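Local coordinates for protein methyl-coenzyme M reductase subunit gamma (Methanosarcina barkeri, PDB 1E6Y) that forms part of methyl-coenzyme M reductase, the nickel enzyme that makes methane and the mixed heterodisulfide from methyl-coenzyme M and coenzyme B, at residues C[17-22]-C[139-144]; C[68-73]-C[108-113]; C[86-91]-C[166-171]; C[103-108]-C[131-136]; C[175-180]-C[200-205]. All coordinates share one frame; numbering follows the deposited sequence.

The five contacts tie together distant parts of one chain. Interactions 1, 2 and 4 gather round helix 98-108: interaction 4 is centred about 10 Å from interaction 1 and about 12 Å from interaction 2, with which it shares Asn108. Along the chain, interactions 2 and 4 are nested within the loop closed by interaction 1, interaction 3 crosses interaction 1, and interaction 5 opens last. Interaction 3 joins strand 82-89 to a loop, interaction 5 a hairpin end to the loop after strand 192-198; Met168 O and Arg175 NH2, probably hydrogen-bonded, link the two. Together the contacts connect helices, both sheets and loops of one subunit, interaction 3 lying close to coenzyme F430.

Interaction 1 of 5, residues C[17-22]-C[139-144]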
# COMPACT_ATOMS: atom_id res chain seq x y z
N ARG C 17 -4.31 -48.16 8.96
CA ARG C 17 -3.77 -46.86 9.39
C ARG C 17 -2.90 -46.98 10.62
O ARG C 17 -1.77 -46.50 10.64
CB ARG C 17 -4.91 -45.87 9.61
CG ARG C 17 -5.48 -45.40 8.28
CD ARG C 17 -6.70 -44.52 8.48
NE ARG C 17 -7.14 -44.05 7.16
CZ ARG C 17 -7.92 -43.00 6.95
NH1 ARG C 17 -8.24 -42.72 5.68
NH2 ARG C 17 -8.39 -42.25 7.94
N ARG C 18 -3.36 -47.72 11.64
CA ARG C 18 -2.48 -47.98 12.79
C ARG C 18 -1.22 -48.75 12.47
O ARG C 18 -0.17 -48.49 13.08
CB ARG C 18 -3.29 -48.69 13.89
CG ARG C 18 -4.38 -47.81 14.47
CD ARG C 18 -4.97 -48.46 15.72
NE ARG C 18 -5.90 -49.53 15.36
CZ ARG C 18 -7.18 -49.36 15.10
NH1 ARG C 18 -7.92 -50.42 14.78
NH2 ARG C 18 -7.78 -48.17 15.15
N LYS C 19 -1.28 -49.66 11.50
CA LYS C 19 -0.08 -50.37 11.06
C LYS C 19 0.94 -49.42 10.44
O LYS C 19 2.13 -49.49 10.76
CB LYS C 19 -0.45 -51.46 10.04
CG LYS C 19 -1.03 -52.71 10.67
CD LYS C 19 -1.35 -53.75 9.61
CE LYS C 19 -1.98 -54.98 10.22
NZ LYS C 19 -2.31 -56.00 9.19
N HIS C 20 0.47 -48.51 9.60
CA HIS C 20 1.34 -47.53 8.96
C HIS C 20 1.94 -46.55 9.96
O HIS C 20 3.14 -46.30 9.95
CB HIS C 20 0.56 -46.76 7.88
CG HIS C 20 0.22 -47.59 6.68
ND1 HIS C 20 0.04 -47.04 5.42
CD2 HIS C 20 0.06 -48.93 6.53
CE1 HIS C 20 -0.22 -48.01 4.56
NE2 HIS C 20 -0.21 -49.16 5.20
N MET C 21 1.10 -46.04 10.86
CA MET C 21 1.56 -45.09 11.88
C MET C 21 2.57 -45.70 12.83
O MET C 21 3.58 -45.07 13.15
CB MET C 21 0.37 -44.56 12.68
CG MET C 21 -0.60 -43.72 11.87
SD MET C 21 -1.97 -43.12 12.86
CE MET C 21 -1.28 -41.60 13.52
N SER C 22 2.32 -46.94 13.26
CA SER C 22 3.20 -47.62 14.20
C SER C 22 4.40 -48.27 13.53
O SER C 22 5.30 -48.78 14.20
CB SER C 22 2.42 -48.67 14.99
OG SER C 22 1.98 -49.72 14.15
N GLU C 139 9.90 -51.47 0.12
CA GLU C 139 9.89 -52.92 0.33
C GLU C 139 8.64 -53.45 1.01
O GLU C 139 8.28 -54.61 0.83
CB GLU C 139 11.13 -53.34 1.13
CG GLU C 139 12.45 -53.17 0.40
CD GLU C 139 13.63 -53.77 1.14
OE1 GLU C 139 13.58 -53.87 2.38
OE2 GLU C 139 14.62 -54.14 0.47
N THR C 140 7.99 -52.61 1.82
CA THR C 140 6.88 -53.06 2.64
C THR C 140 5.52 -52.78 2.03
O THR C 140 5.41 -52.11 0.99
CB THR C 140 6.93 -52.44 4.05
OG1 THR C 140 6.71 -51.03 3.97
CG2 THR C 140 8.28 -52.72 4.71
N GLU C 141 4.48 -53.23 2.72
CA GLU C 141 3.11 -53.18 2.21
C GLU C 141 2.57 -51.77 2.03
O GLU C 141 1.55 -51.57 1.37
CB GLU C 141 2.18 -53.97 3.14
CG GLU C 141 2.09 -53.40 4.54
CD GLU C 141 1.12 -54.15 5.42
OE1 GLU C 141 1.54 -54.67 6.47
OE2 GLU C 141 -0.07 -54.23 5.06
N ILE C 142 3.25 -50.78 2.62
CA ILE C 142 2.83 -49.38 2.50
C ILE C 142 2.82 -48.94 1.03
O ILE C 142 2.06 -48.04 0.66
CB ILE C 142 3.74 -48.44 3.34
CG1 ILE C 142 3.10 -47.05 3.45
CG2 ILE C 142 5.13 -48.34 2.73
CD1 ILE C 142 3.62 -46.22 4.61
N THR C 143 3.56 -49.64 0.19
CA THR C 143 3.57 -49.35 -1.24
C THR C 143 3.20 -50.56 -2.08
O THR C 143 3.78 -51.64 -1.93
CB THR C 143 4.95 -48.84 -1.70
OG1 THR C 143 5.32 -47.69 -0.93
CG2 THR C 143 4.91 -48.45 -3.17
N ASP C 144 2.16 -50.41 -2.90
CA ASP C 144 1.99 -51.25 -4.07
C ASP C 144 2.50 -50.48 -5.28
O ASP C 144 2.07 -49.36 -5.53
CB ASP C 144 0.53 -51.62 -4.29
CG ASP C 144 0.32 -52.45 -5.54
OD1 ASP C 144 0.70 -53.64 -5.52
OD2 ASP C 144 -0.11 -51.89 -6.57
O HOH W 1 0.12 -56.46 7.83
O HOH W 2 -2.42 -54.77 6.23
O HOH W 3 -1.16 -51.66 4.28
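His20 turns one face of its imidazole toward Ile142, whose CB stands 4.1 Å above the ring plane, offset toward the rim. The two side chains cross obliquely. Ile142 has CG1 anti to its backbone N (chi1 -168°), which lays this branch against the ring: CG1 is 3.6 Å from His20 CE1, while CD1 continues to 3.8 Å from His20 ND1. Isoleucine suits the place because it offers a broad apolar flank to a flat group.

The edge of the same ring does polar work. A water in the ring plane lies 2.8 Å from His20 NE2 and donates to Glu141 OE2, so apolar contact over the face and a water bridge at the edge together help to set the imidazole's orientation. An alanine here has no ring to cover Ile142 or meet the water, and would probably leave a gap beside Ile142 and the water less firmly placed. Lys19 reaches Glu141 more loosely. Its fully extended chain brings NZ to 4.9 Å from Glu141 OE1, too far for direct contact, and two waters span the gap, one donating to each carboxylate oxygen. The opposite charges probably still attract. Glu141 is held more firmly by the backbone N of Glu26 and a salt bridge to Arg211.

Glu141 and Ile142 are the two central residues of a type I beta turn from Thr140 to Thr143, in which Thr143 N donates to Thr140 O at 3.2 Å. This is a turn placed just after helix 127-139, its corner packed against the side of helix 12-22.

Interaction 2 of 5, residues C[68-73]-C[108-113]; sequences ENVAAT and NFRGVD
Arg110 reaches Ala71 O by leaving its backbone with CG anti to its own carbonyl carbon (chi1 -53°), running straight on to CD and then bending at chi3 (74°). The bend presents the guanidinium end-on, and NH1 and NH2 both donate to the one carbonyl oxygen. The NH2 bond is the shorter, 2.8 Å from Arg110 NH2 to Ala71 O, and the straighter, with an N-H...O angle of 154°; NH1 stands 3.1 Å from the same oxygen. Ala71 O lies in the guanidinium plane, but the two nitrogens meet the carbonyl differently: NH1 comes in its plane, on a lone pair, whereas NH2 sits well above that plane.

Van der Waals contacts flank the arginine. Val70 CG1 lies at the guanidinium edge, 3.7 Å from Arg110 NH1, and Thr73 CG2 comes within 4.0 Å of Arg110 CB. A leucine in its place has no N-H to offer, and would probably leave Ala71 O without this double grip and segment 68-73 without its side-chain tie to 108-113. Gly111 has positive phi, and a CB there would come tightly against Thr73 CG2, so glycine fits on both counts. Thr73 keeps its hydroxyl for other work: OG1 caps the following helix at Ala76 N and bonds to Asp129.

The segment 68-73 runs from helix 66-69 to the start of helix 74-78. Residues 108-113 lead from the end of helix 98-108 into strand 113-116. The beta subunit borders both, with its Gly256 packing on Arg110 and its Arg319 bonded to Val70 O.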
# COMPACT_ATOMS: atom_id res chain seq x y z
N GLU C 68 23.76 -31.64 22.86
CA GLU C 68 24.35 -32.68 23.69
C GLU C 68 23.39 -33.83 23.97
O GLU C 68 23.78 -35.00 23.92
CB GLU C 68 24.84 -32.08 25.01
CG GLU C 68 26.03 -31.13 24.85
CD GLU C 68 26.25 -30.24 26.06
OE1 GLU C 68 27.13 -29.36 25.99
OE2 GLU C 68 25.55 -30.42 27.08
N ASN C 69 22.13 -33.50 24.22
CA ASN C 69 21.12 -34.50 24.59
C ASN C 69 20.47 -35.17 23.39
O ASN C 69 20.00 -36.30 23.51
CB ASN C 69 20.04 -33.87 25.47
CG ASN C 69 20.55 -33.46 26.85
OD1 ASN C 69 19.84 -32.81 27.62
ND2 ASN C 69 21.79 -33.82 27.16
N VAL C 70 20.39 -34.47 22.27
CA VAL C 70 19.79 -35.03 21.06
C VAL C 70 20.87 -35.50 20.09
O VAL C 70 21.64 -34.69 19.55
CB VAL C 70 18.88 -34.01 20.33
CG1 VAL C 70 18.23 -34.66 19.11
CG2 VAL C 70 17.80 -33.51 21.27
N ALA C 71 20.93 -36.81 19.87
CA ALA C 71 21.92 -37.40 18.98
C ALA C 71 21.63 -37.05 17.53
O ALA C 71 20.50 -37.22 17.05
CB ALA C 71 21.95 -38.92 19.16
N ALA C 72 22.63 -36.53 16.83
CA ALA C 72 22.54 -36.33 15.40
C ALA C 72 22.44 -37.68 14.69
O ALA C 72 23.06 -38.66 15.12
CB ALA C 72 23.75 -35.56 14.89
N THR C 73 21.61 -37.74 13.65
CA THR C 73 21.53 -38.91 12.79
C THR C 73 22.86 -39.13 12.08
O THR C 73 23.68 -38.21 11.98
CB THR C 73 20.45 -38.72 11.71
OG1 THR C 73 20.81 -37.60 10.89
CG2 THR C 73 19.09 -38.47 12.35
N ASN C 108 8.30 -42.91 13.10
CA ASN C 108 9.24 -44.03 13.09
C ASN C 108 10.67 -43.68 12.68
O ASN C 108 11.58 -44.51 12.82
CB ASN C 108 8.71 -45.15 12.19
CG ASN C 108 7.39 -45.71 12.69
OD1 ASN C 108 7.35 -46.40 13.71
ND2 ASN C 108 6.31 -45.39 12.01
N PHE C 109 10.88 -42.47 12.18
CA PHE C 109 12.20 -42.06 11.72
C PHE C 109 12.65 -40.75 12.35
O PHE C 109 11.83 -39.86 12.58
CB PHE C 109 12.22 -41.94 10.19
CG PHE C 109 12.07 -43.26 9.48
CD1 PHE C 109 10.81 -43.81 9.28
CD2 PHE C 109 13.20 -43.99 9.12
CE1 PHE C 109 10.67 -45.08 8.74
CE2 PHE C 109 13.06 -45.27 8.58
CZ PHE C 109 11.80 -45.81 8.39
N ARG C 110 13.94 -40.65 12.64
CA ARG C 110 14.49 -39.44 13.26
C ARG C 110 14.93 -38.44 12.20
O ARG C 110 15.51 -38.81 11.18
CB ARG C 110 15.71 -39.79 14.12
CG ARG C 110 15.41 -40.90 15.12
CD ARG C 110 16.62 -41.10 16.03
NE ARG C 110 16.68 -39.97 16.98
CZ ARG C 110 17.74 -39.18 17.08
NH1 ARG C 110 17.69 -38.18 17.96
NH2 ARG C 110 18.80 -39.35 16.30
N GLY C 111 14.74 -37.15 12.49
CA GLY C 111 15.27 -36.11 11.62
C GLY C 111 14.66 -36.12 10.23
O GLY C 111 15.38 -36.11 9.23
N VAL C 112 13.33 -36.16 10.16
CA VAL C 112 12.63 -36.19 8.88
C VAL C 112 11.77 -34.96 8.67
O VAL C 112 11.30 -34.33 9.62
CB VAL C 112 11.75 -37.46 8.74
CG1 VAL C 112 12.63 -38.69 8.57
CG2 VAL C 112 10.83 -37.61 9.94
N ASP C 113 11.54 -34.64 7.40
CA ASP C 113 10.74 -33.48 7.02
C ASP C 113 9.68 -33.95 6.02
O ASP C 113 9.85 -33.82 4.81
CB ASP C 113 11.66 -32.42 6.40
CG ASP C 113 10.92 -31.19 5.91
OD1 ASP C 113 11.43 -30.55 4.97
OD2 ASP C 113 9.86 -30.84 6.47

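Interaction 3 of 5, residues C[86-91]-C[166-171]; sequences QFADSM and GVMFDM
Met168 meets strand 82-89 with the end of its side chain. Its CG is anti to the backbone N and the chain stays straight until chi3 (60°), where it bends and lays the methyl along the strand. Here the packing is close: Met168 CE lies 3.5 Å from Ala88 O and 3.9 Å from Ala88 CB, and Met168 SD stands 3.6 Å from Ser90 N. A methyl as small as alanine's leaves space for the thioether to approach the backbone, and an unbranched methionine is slim enough to enter.

Round the sulfur the remaining contacts are looser. Ser90 CB is 4.0 Å from Met168 SD, while Ser90 OG turns to Tyr92 N. Asp89 points its side chain away and pairs with Arg101; its backbone C comes no nearer than 4.1 Å to Met168 SD. The contact is buried as a whole, although the segment 166-171 begins at the partly exposed Gly166.

Coenzyme F430 is about 7 Å from the side chain of Ala88, so the contact lies close to the cofactor. Strand 82-89 runs in the four-stranded antiparallel sheet between strands 121-126 and 148-150, and the loop carrying Met168 leads on to strand 175-178.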
# COMPACT_ATOMS: atom_id res chain seq x y z
N GLN C 86 9.62 -39.21 -3.04
CA GLN C 86 8.25 -38.74 -3.18
C GLN C 86 7.38 -39.79 -3.88
O GLN C 86 7.80 -40.39 -4.86
CB GLN C 86 8.23 -37.43 -3.96
CG GLN C 86 6.84 -36.84 -4.16
CD GLN C 86 6.90 -35.39 -4.57
OE1 GLN C 86 6.84 -34.50 -3.73
NE2 GLN C 86 7.01 -35.14 -5.87
N PHE C 87 6.17 -39.99 -3.36
CA PHE C 87 5.24 -40.97 -3.90
C PHE C 87 3.95 -40.32 -4.36
O PHE C 87 3.45 -39.38 -3.72
CB PHE C 87 4.89 -42.02 -2.84
CG PHE C 87 6.00 -42.99 -2.54
CD1 PHE C 87 6.91 -42.73 -1.52
CD2 PHE C 87 6.09 -44.20 -3.23
CE1 PHE C 87 7.89 -43.66 -1.18
CE2 PHE C 87 7.07 -45.13 -2.90
CZ PHE C 87 7.97 -44.86 -1.88
N ALA C 88 3.38 -40.84 -5.44
CA ALA C 88 1.97 -40.64 -5.75
C ALA C 88 1.24 -41.96 -5.47
O ALA C 88 1.80 -43.03 -5.71
CB ALA C 88 1.79 -40.24 -7.21
N ASP C 89 0.06 -41.88 -4.87
CA ASP C 89 -0.71 -43.06 -4.48
C ASP C 89 -2.13 -42.98 -5.02
O ASP C 89 -2.85 -42.02 -4.72
CB ASP C 89 -0.76 -43.19 -2.96
CG ASP C 89 0.59 -43.52 -2.36
OD1 ASP C 89 1.04 -44.68 -2.50
OD2 ASP C 89 1.19 -42.63 -1.73
N SER C 90 -2.56 -44.01 -5.75
CA SER C 90 -3.90 -44.03 -6.32
C SER C 90 -4.98 -44.01 -5.24
O SER C 90 -4.85 -44.67 -4.20
CB SER C 90 -4.09 -45.27 -7.20
OG SER C 90 -5.38 -45.26 -7.81
N MET C 91 -6.06 -43.29 -5.51
CA MET C 91 -7.21 -43.27 -4.62
C MET C 91 -8.07 -44.52 -4.78
O MET C 91 -9.03 -44.73 -4.03
CB MET C 91 -8.04 -42.01 -4.88
CG MET C 91 -7.31 -40.73 -4.51
SD MET C 91 -8.28 -39.25 -4.80
CE MET C 91 -9.58 -39.48 -3.64
N GLY C 166 -4.42 -52.11 -14.24
CA GLY C 166 -4.41 -51.84 -12.81
C GLY C 166 -3.30 -50.91 -12.34
O GLY C 166 -3.12 -50.72 -11.14
N VAL C 167 -2.57 -50.34 -13.29
CA VAL C 167 -1.46 -49.45 -12.97
C VAL C 167 -1.92 -47.99 -13.05
O VAL C 167 -2.68 -47.62 -13.95
CB VAL C 167 -0.27 -49.68 -13.93
CG1 VAL C 167 0.81 -48.63 -13.73
CG2 VAL C 167 0.31 -51.08 -13.71
N MET C 168 -1.49 -47.18 -12.09
CA MET C 168 -1.84 -45.77 -12.08
C MET C 168 -1.09 -44.99 -13.16
O MET C 168 0.13 -45.09 -13.27
CB MET C 168 -1.55 -45.15 -10.71
CG MET C 168 -1.76 -43.64 -10.66
SD MET C 168 -1.48 -42.93 -9.03
CE MET C 168 0.22 -43.40 -8.76
N PHE C 169 -1.83 -44.17 -13.90
CA PHE C 169 -1.29 -43.31 -14.95
C PHE C 169 -0.04 -42.55 -14.51
O PHE C 169 -0.01 -41.96 -13.42
CB PHE C 169 -2.37 -42.33 -15.42
CG PHE C 169 -1.85 -41.23 -16.31
CD1 PHE C 169 -1.61 -41.46 -17.66
CD2 PHE C 169 -1.62 -39.95 -15.80
CE1 PHE C 169 -1.14 -40.45 -18.49
CE2 PHE C 169 -1.15 -38.93 -16.62
CZ PHE C 169 -0.91 -39.18 -17.97
N ASP C 170 0.99 -42.59 -15.35
CA ASP C 170 2.16 -41.74 -15.20
C ASP C 170 2.37 -41.01 -16.53
O ASP C 170 2.55 -41.64 -17.57
CB ASP C 170 3.39 -42.61 -14.87
CG ASP C 170 4.63 -41.78 -14.53
OD1 ASP C 170 4.61 -40.54 -14.68
OD2 ASP C 170 5.65 -42.39 -14.11
N MET C 171 2.35 -39.68 -16.48
CA MET C 171 2.59 -38.87 -17.67
C MET C 171 3.94 -39.19 -18.30
O MET C 171 4.09 -39.15 -19.52
CB MET C 171 2.53 -37.38 -17.31
CG MET C 171 2.64 -36.44 -18.51
SD MET C 171 2.89 -34.71 -18.06
CE MET C 171 2.60 -33.89 -19.61

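Interaction 4 of 5, residues C[103-108]-C[131-136]; sequences YFAAIN and EQCAKV
Two helices pack in a buried contact near the centre of the chain, and a cysteine sulfur-aromatic contact lies between them: Phe104 of helix 98-108 meets Cys133 and Val136 of helix 127-139. The short segments approach to 11.5 Å between axes, with 129° between their N-to-C directions. At that separation a large side chain is well suited to bridge the gap, and phenylalanine does so.

Phe104 carries CG anti to its backbone N (chi1 163°), which sends the ring across to the other helix. Its far end does the touching: CZ is 3.6 Å from Val136 CG1, and the two side chains meet at a slant. Cys133 SG comes to 4.2 Å from Phe104 CE2, obliquely, neither squarely over the ring nor in line with it. One turn apart on their helix, Cys133 and Val136 both bear on the ring. The sulfur also borders Ala105, whose CB is 4.5 Å from Cys133 SG. Small residues such as Ala105 and Cys133 suit the place where the two backbones come nearest.

In the backbone, Phe104 O serves two donors of the helix's last residue. Asn108 ND2 reaches it at 2.9 Å, in the carbonyl plane and on a lone pair, while Asn108 N lies 3.2 Å from the same oxygen. The side-chain amide also bonds to Met21 O, joining helix 12-22 to this end.

Phe109, just beyond helix 98-108, adds a second ring against Phe104, Cys133 and Val136. Between the two helices the chain forms the antiparallel strands 113-116 and 121-126, while helix 33-40 packs on Ala134 and Lys135.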
# COMPACT_ATOMS: atom_id res chain seq x y z
N TYR C 103 2.70 -39.70 8.64
CA TYR C 103 2.65 -40.17 10.03
C TYR C 103 3.66 -41.29 10.23
O TYR C 103 4.38 -41.31 11.23
CB TYR C 103 1.26 -40.70 10.38
CG TYR C 103 0.15 -39.68 10.27
CD1 TYR C 103 0.41 -38.31 10.36
CD2 TYR C 103 -1.16 -40.08 9.99
CE1 TYR C 103 -0.61 -37.37 10.17
CE2 TYR C 103 -2.17 -39.16 9.79
CZ TYR C 103 -1.89 -37.80 9.88
OH TYR C 103 -2.90 -36.90 9.63
N PHE C 104 3.71 -42.22 9.28
CA PHE C 104 4.71 -43.28 9.27
C PHE C 104 6.13 -42.72 9.44
O PHE C 104 6.89 -43.18 10.29
CB PHE C 104 4.59 -44.08 7.97
CG PHE C 104 5.80 -44.92 7.66
CD1 PHE C 104 6.07 -46.07 8.40
CD2 PHE C 104 6.67 -44.56 6.64
CE1 PHE C 104 7.20 -46.85 8.12
CE2 PHE C 104 7.80 -45.32 6.36
CZ PHE C 104 8.06 -46.47 7.10
N ALA C 105 6.45 -41.69 8.66
CA ALA C 105 7.78 -41.09 8.68
C ALA C 105 8.05 -40.34 9.98
O ALA C 105 9.08 -40.56 10.62
CB ALA C 105 7.95 -40.15 7.49
N ALA C 106 7.08 -39.54 10.41
CA ALA C 106 7.23 -38.71 11.62
C ALA C 106 7.38 -39.54 12.89
O ALA C 106 8.14 -39.18 13.79
CB ALA C 106 6.04 -37.77 11.75
N ILE C 107 6.66 -40.66 12.96
CA ILE C 107 6.62 -41.49 14.16
C ILE C 107 7.82 -42.44 14.25
O ILE C 107 8.34 -42.68 15.33
CB ILE C 107 5.29 -42.29 14.23
CG1 ILE C 107 4.13 -41.34 14.48
CG2 ILE C 107 5.36 -43.35 15.33
CD1 ILE C 107 2.76 -41.95 14.26
N ASN C 108 8.30 -42.91 13.10
CA ASN C 108 9.24 -44.03 13.09
C ASN C 108 10.67 -43.68 12.68
O ASN C 108 11.58 -44.51 12.82
CB ASN C 108 8.71 -45.15 12.19
CG ASN C 108 7.39 -45.71 12.69
OD1 ASN C 108 7.35 -46.40 13.71
ND2 ASN C 108 6.31 -45.39 12.01
N GLU C 131 17.38 -42.47 2.66
CA GLU C 131 17.46 -43.78 2.00
C GLU C 131 16.99 -44.92 2.89
O GLU C 131 16.40 -45.89 2.41
CB GLU C 131 18.89 -44.05 1.52
CG GLU C 131 19.30 -43.23 0.31
CD GLU C 131 20.43 -43.86 -0.49
OE1 GLU C 131 21.27 -44.56 0.11
OE2 GLU C 131 20.49 -43.63 -1.71
N GLN C 132 17.21 -44.79 4.20
CA GLN C 132 16.71 -45.77 5.16
C GLN C 132 15.19 -45.80 5.16
O GLN C 132 14.57 -46.87 5.15
CB GLN C 132 17.19 -45.44 6.57
CG GLN C 132 18.61 -45.88 6.88
CD GLN C 132 18.88 -45.93 8.37
OE1 GLN C 132 18.11 -45.39 9.18
NE2 GLN C 132 19.96 -46.59 8.76
N CYS C 133 14.59 -44.62 5.20
CA CYS C 133 13.14 -44.48 5.17
C CYS C 133 12.58 -44.94 3.82
O CYS C 133 11.58 -45.67 3.77
CB CYS C 133 12.75 -43.02 5.42
SG CYS C 133 10.98 -42.72 5.38
N ALA C 134 13.26 -44.54 2.75
CA ALA C 134 12.89 -44.92 1.39
C ALA C 134 12.84 -46.43 1.21
O ALA C 134 11.90 -46.96 0.62
CB ALA C 134 13.88 -44.31 0.40
N LYS C 135 13.82 -47.13 1.78
CA LYS C 135 13.92 -48.58 1.64
C LYS C 135 12.71 -49.29 2.23
O LYS C 135 12.16 -50.21 1.62
CB LYS C 135 15.20 -49.10 2.29
CG LYS C 135 15.50 -50.56 2.01
CD LYS C 135 16.96 -50.87 2.24
CE LYS C 135 17.55 -51.67 1.09
NZ LYS C 135 17.21 -53.12 1.20
N VAL C 136 12.27 -48.83 3.40
CA VAL C 136 11.10 -49.42 4.05
C VAL C 136 9.84 -49.14 3.24
O VAL C 136 9.02 -50.04 3.05
CB VAL C 136 10.92 -48.87 5.49
CG1 VAL C 136 9.70 -49.50 6.15
CG2 VAL C 136 12.16 -49.15 6.33

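Interaction 5 of 5, residues C[175-180]-C[200-205]; sequences RRLENG and GKPMSS
Leu177 and Gly180, at the end of a beta hairpin, rest on Lys201 and Pro202 of the loop that follows strand 192-198. The hairpin joins strands 175-178 and 181-186 through Asn179 and Gly180, both with positive phi, as in a type I' turn; asparagine and glycine tolerate such angles most easily.

The apolar part is a single touch. Leu177 CD2 lies 4.0 Å from Pro202 CD, the two side chains crossing at about a right angle, and Ile182 of the next strand also borders the leucine. Proline suits the spot by the CG-CD edge it packs against Leu177 CD2.

The polar part within the hairpin is a salt bridge: Arg176 NH1 donates to Glu178 OE2 at 2.8 Å, meeting the carboxylate on its syn side with the oxygen in the guanidinium plane. The two are two residues apart on one strand, so their side chains lie on the same face. Arg176 also pairs with Asp173 and Asp185.

Across the contact no hydrogen bond forms. The loop instead offers carbon atoms to a carbonyl oxygen. Gly180 O lies 3.6 Å from Pro202 CD and 3.3 Å from Lys201 CG, with the lysine's aliphatic chain running past it.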
# COMPACT_ATOMS: atom_id res chain seq x y z
N ARG C 175 7.41 -46.25 -14.71
CA ARG C 175 7.24 -47.63 -14.25
C ARG C 175 5.95 -48.17 -14.86
O ARG C 175 4.96 -47.46 -15.04
CB ARG C 175 7.21 -47.72 -12.72
CG ARG C 175 6.05 -47.09 -12.00
CD ARG C 175 4.86 -47.98 -11.76
NE ARG C 175 3.68 -47.38 -11.17
CZ ARG C 175 2.79 -46.60 -11.75
NH1 ARG C 175 2.96 -46.30 -13.05
NH2 ARG C 175 1.73 -46.14 -11.11
N ARG C 176 6.00 -49.48 -15.16
CA ARG C 176 4.80 -50.10 -15.74
C ARG C 176 4.83 -51.61 -15.52
O ARG C 176 5.87 -52.14 -15.15
CB ARG C 176 4.76 -49.83 -17.26
CG ARG C 176 5.85 -50.58 -18.00
CD ARG C 176 6.15 -49.92 -19.35
NE ARG C 176 6.85 -48.65 -19.08
CZ ARG C 176 8.16 -48.55 -18.85
NH1 ARG C 176 8.95 -49.62 -18.86
NH2 ARG C 176 8.70 -47.36 -18.60
N LEU C 177 3.72 -52.27 -15.85
CA LEU C 177 3.58 -53.72 -15.79
C LEU C 177 4.24 -54.37 -17.00
O LEU C 177 3.86 -54.12 -18.14
CB LEU C 177 2.09 -54.09 -15.79
CG LEU C 177 1.50 -54.97 -14.69
CD1 LEU C 177 0.44 -55.87 -15.30
CD2 LEU C 177 2.58 -55.80 -14.02
N GLU C 178 5.22 -55.24 -16.74
CA GLU C 178 5.87 -56.00 -17.79
C GLU C 178 6.01 -57.46 -17.36
O GLU C 178 6.71 -57.77 -16.39
CB GLU C 178 7.25 -55.42 -18.09
CG GLU C 178 7.22 -54.13 -18.90
CD GLU C 178 8.60 -53.53 -19.14
OE1 GLU C 178 9.62 -54.25 -18.98
OE2 GLU C 178 8.67 -52.34 -19.50
N ASN C 179 5.33 -58.35 -18.09
CA ASN C 179 5.36 -59.78 -17.80
C ASN C 179 4.88 -60.09 -16.38
O ASN C 179 5.45 -60.93 -15.69
CB ASN C 179 6.77 -60.34 -18.02
CG ASN C 179 7.36 -59.94 -19.36
OD1 ASN C 179 6.68 -59.99 -20.38
ND2 ASN C 179 8.61 -59.48 -19.34
N GLY C 180 3.84 -59.38 -15.95
CA GLY C 180 3.24 -59.63 -14.65
C GLY C 180 3.99 -59.04 -13.48
O GLY C 180 3.64 -59.29 -12.32
N GLY C 200 8.60 -55.99 -8.32
CA GLY C 200 7.78 -57.11 -7.90
C GLY C 200 6.39 -57.14 -8.51
O GLY C 200 5.97 -56.19 -9.17
N LYS C 201 5.69 -58.25 -8.30
CA LYS C 201 4.32 -58.40 -8.77
C LYS C 201 3.36 -57.54 -7.96
O LYS C 201 3.47 -57.46 -6.73
CB LYS C 201 3.89 -59.87 -8.71
CG LYS C 201 4.75 -60.77 -9.58
CD LYS C 201 4.12 -62.14 -9.81
CE LYS C 201 4.78 -62.85 -11.00
NZ LYS C 201 6.27 -62.72 -11.01
N PRO C 202 2.45 -56.83 -8.64
CA PRO C 202 1.45 -56.00 -7.97
C PRO C 202 0.45 -56.81 -7.15
O PRO C 202 0.22 -57.99 -7.42
CB PRO C 202 0.77 -55.26 -9.13
CG PRO C 202 0.99 -56.14 -10.31
CD PRO C 202 2.36 -56.72 -10.11
N MET C 203 -0.15 -56.16 -6.16
CA MET C 203 -1.26 -56.74 -5.42
C MET C 203 -2.45 -56.87 -6.34
O MET C 203 -2.65 -56.04 -7.23
CB MET C 203 -1.64 -55.85 -4.24
CG MET C 203 -0.57 -55.70 -3.18
SD MET C 203 -1.06 -54.48 -1.95
CE MET C 203 0.47 -54.30 -1.03
N SER C 204 -3.27 -57.89 -6.12
CA SER C 204 -4.58 -57.96 -6.75
C SER C 204 -5.44 -56.83 -6.20
O SER C 204 -5.14 -56.27 -5.14
CB SER C 204 -5.24 -59.31 -6.45
OG SER C 204 -5.45 -59.46 -5.06
N SER C 205 -6.49 -56.48 -6.93
CA SER C 205 -7.43 -55.46 -6.46
C SER C 205 -8.03 -55.88 -5.12
O SER C 205 -8.26 -55.04 -4.25
CB SER C 205 -8.54 -55.28 -7.49
OG SER C 205 -8.00 -54.96 -8.76